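Nicotinate phosphoribosyltransferase (PDB 2IM5) probably makes nicotinate D-ribonucleotide from nicotinate and 5-phospho-D-ribose 1-diphosphate with the help of ATP, the entry step from nicotinate into NAD(+) synthesis. Local coordinates at residues F165-R170 against E174-V179. Residues are numbered along the deposited sequence; the frame is centred on the assembly and turned at random.
Sequences FGMRRR and EVEDRV
Glu176 reaches back from the first turn of helix 173-186 to Arg170, in the loop that links strand 162-164 to this helix. Strand, loop and helix form one beta-alpha unit of the TIM-barrel-like alpha/beta domain of the nicotinate phosphoribosyltransferase family, and the salt bridge ties the connecting loop to the helix it leads into. The glutamate is worth following outward. Its CB lies 3.9 Å from CD of Arg170, a contact between aliphatic parts of the two chains. CG stands anti to the backbone N (chi1 175°) and the chain stays extended beyond it, which carries the carboxylate clear of the helix and up to the loop. Glu176 CD comes within 4.2 Å of Met167 CA. Both oxygens lie against Met167 CB, Glu176 OE1 at 3.8 Å and OE2 at 3.9 Å, in van der Waals contact, but only OE1 of the two also bonds the arginine. OE1 takes the hydrogen bond from Arg170 NH1 at 2.7 Å, close to straight at 159°, and also lies 3.2 Å from Arg170 CD. The carboxylate thus sits at the edge of the guanidinium, but its plane is turned 68° from that of the arginine, so a single oxygen does the bonding instead of a two-pronged pair.

On the loop side, a type I beta turn from Met167 to Arg170, closed by Arg170 N to Met167 O at 3.1 Å, brings both partners of the glutamate together. Arg170 is buried, and its NH2 makes a second salt bridge with Asp9, so two carboxylates balance the charge of this buried guanidinium. Leu199 of helix 197-203 packs against Glu176. At the bond itself, OE1 lies almost in the guanidinium plane, and NH1 approaches it nearly in line with the Glu176 CD-OE1 bond.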
loop_
_atom_site.group_PDB
_atom_site.type_symbol
_atom_site.label_atom_id
_atom_site.label_comp_id
_atom_site.label_asym_id
_atom_site.label_seq_id
_atom_site.Cartn_x
_atom_site.Cartn_y
_atom_site.Cartn_z
ATOM N N PHE A 165 -8.323 -2.199 -2.456
ATOM C CA PHE A 165 -6.941 -1.705 -2.415
ATOM C C PHE A 165 -6.412 -1.403 -3.823
ATOM O O PHE A 165 -5.245 -1.680 -4.095
ATOM C CB PHE A 165 -5.984 -2.772 -1.843
ATOM C CG PHE A 165 -6.153 -3.071 -0.382
ATOM C CD1 PHE A 165 -7.010 -2.332 0.421
ATOM C CD2 PHE A 165 -5.405 -4.096 0.198
ATOM C CE1 PHE A 165 -7.124 -2.606 1.789
ATOM C CE2 PHE A 165 -5.508 -4.381 1.559
ATOM C CZ PHE A 165 -6.369 -3.634 2.358
ATOM N N GLY A 166 -7.216 -0.850 -4.722
ATOM C CA GLY A 166 -6.692 -0.633 -6.066
ATOM C C GLY A 166 -6.447 0.783 -6.565
ATOM O O GLY A 166 -6.406 1.012 -7.778
ATOM N N MET A 167 -6.264 1.729 -5.655
ATOM C CA MET A 167 -6.047 3.113 -6.047
ATOM C C MET A 167 -4.848 3.391 -6.960
ATOM O O MET A 167 -4.995 3.985 -8.025
ATOM C CB MET A 167 -5.955 3.994 -4.797
ATOM C CG MET A 167 -5.280 5.335 -5.032
ATOM S SD MET A 167 -5.806 6.600 -3.865
ATOM C CE MET A 167 -5.645 8.039 -4.900
ATOM N N ARG A 168 -3.665 2.959 -6.547
ATOM C CA ARG A 168 -2.464 3.214 -7.327
ATOM C C ARG A 168 -2.501 2.843 -8.806
ATOM O O ARG A 168 -1.867 3.511 -9.621
ATOM C CB ARG A 168 -1.265 2.559 -6.657
ATOM C CG ARG A 168 -0.764 3.353 -5.466
ATOM C CD ARG A 168 0.302 2.582 -4.701
ATOM N NE ARG A 168 -0.257 1.348 -4.166
ATOM C CZ ARG A 168 0.452 0.412 -3.554
ATOM N NH1 ARG A 168 1.760 0.569 -3.395
ATOM N NH2 ARG A 168 -0.149 -0.682 -3.100
ATOM N N ARG A 169 -3.240 1.796 -9.161
ATOM C CA ARG A 169 -3.318 1.385 -10.561
ATOM C C ARG A 169 -4.708 1.479 -11.175
ATOM O O ARG A 169 -4.979 0.855 -12.198
ATOM C CB ARG A 169 -2.788 -0.038 -10.717
ATOM C CG ARG A 169 -1.299 -0.120 -10.477
ATOM C CD ARG A 169 -0.768 -1.519 -10.660
ATOM N NE ARG A 169 0.656 -1.554 -10.359
ATOM C CZ ARG A 169 1.408 -2.642 -10.463
ATOM N NH1 ARG A 169 0.865 -3.786 -10.865
ATOM N NH2 ARG A 169 2.700 -2.588 -10.164
ATOM N N ARG A 170 -5.585 2.259 -10.550
ATOM C CA ARG A 170 -6.940 2.426 -11.055
ATOM C C ARG A 170 -6.908 3.015 -12.472
ATOM O O ARG A 170 -5.956 3.708 -12.839
ATOM C CB ARG A 170 -7.724 3.357 -10.134
ATOM C CG ARG A 170 -7.217 4.796 -10.120
ATOM C CD ARG A 170 -7.907 5.610 -9.031
ATOM N NE ARG A 170 -7.478 7.007 -9.014
ATOM C CZ ARG A 170 -7.737 7.850 -8.018
ATOM N NH1 ARG A 170 -8.426 7.434 -6.960
ATOM N NH2 ARG A 170 -7.300 9.101 -8.073
ATOM N N GLU A 174 -12.717 8.300 -11.537
ATOM C CA GLU A 174 -14.106 8.064 -11.903
ATOM C C GLU A 174 -14.446 6.579 -11.881
ATOM O O GLU A 174 -15.495 6.185 -11.381
ATOM C CB GLU A 174 -14.371 8.659 -13.285
ATOM C CG GLU A 174 -15.783 8.489 -13.786
ATOM C CD GLU A 174 -16.025 9.288 -15.044
ATOM O OE1 GLU A 174 -15.209 9.177 -15.989
ATOM O OE2 GLU A 174 -17.026 10.030 -15.085
ATOM N N VAL A 175 -13.559 5.749 -12.420
ATOM C CA VAL A 175 -13.801 4.313 -12.408
ATOM C C VAL A 175 -13.766 3.752 -10.974
ATOM O O VAL A 175 -14.653 2.983 -10.590
ATOM C CB VAL A 175 -12.775 3.566 -13.281
ATOM C CG1 VAL A 175 -12.864 2.071 -13.029
ATOM C CG2 VAL A 175 -13.029 3.876 -14.755
ATOM N N GLU A 176 -12.760 4.131 -10.181
ATOM C CA GLU A 176 -12.686 3.630 -8.807
ATOM C C GLU A 176 -13.901 4.101 -8.011
ATOM O O GLU A 176 -14.450 3.353 -7.206
ATOM C CB GLU A 176 -11.403 4.092 -8.088
ATOM C CG GLU A 176 -11.388 3.679 -6.605
ATOM C CD GLU A 176 -10.098 4.037 -5.834
ATOM O OE1 GLU A 176 -9.369 4.986 -6.223
ATOM O OE2 GLU A 176 -9.834 3.368 -4.807
ATOM N N ASP A 177 -14.318 5.338 -8.253
ATOM C CA ASP A 177 -15.465 5.915 -7.561
ATOM C C ASP A 177 -16.733 5.107 -7.828
ATOM O O ASP A 177 -17.434 4.709 -6.901
ATOM C CB ASP A 177 -15.676 7.360 -8.019
ATOM C CG ASP A 177 -16.681 8.109 -7.161
ATOM O OD1 ASP A 177 -17.566 7.467 -6.559
ATOM O OD2 ASP A 177 -16.600 9.351 -7.096
ATOM N N ARG A 178 -17.028 4.876 -9.103
ATOM C CA ARG A 178 -18.222 4.123 -9.479
ATOM C C ARG A 178 -18.154 2.668 -9.021
ATOM O O ARG A 178 -19.145 2.119 -8.549
ATOM C CB ARG A 178 -18.436 4.190 -10.996
ATOM C CG ARG A 178 -19.682 3.457 -11.486
ATOM C CD ARG A 178 -20.918 3.858 -10.684
ATOM N NE ARG A 178 -22.088 3.064 -11.051
ATOM C CZ ARG A 178 -23.221 3.030 -10.351
ATOM N NH1 ARG A 178 -23.343 3.746 -9.238
ATOM N NH2 ARG A 178 -24.233 2.280 -10.766
ATOM N N VAL A 179 -16.989 2.049 -9.160
ATOM C CA VAL A 179 -16.808 0.660 -8.746
ATOM C C VAL A 179 -17.069 0.515 -7.247
ATOM O O VAL A 179 -17.697 -0.455 -6.810
ATOM C CB VAL A 179 -15.376 0.155 -9.068
ATOM C CG1 VAL A 179 -15.094 -1.156 -8.331
ATOM C CG2 VAL A 179 -15.230 -0.064 -10.577
#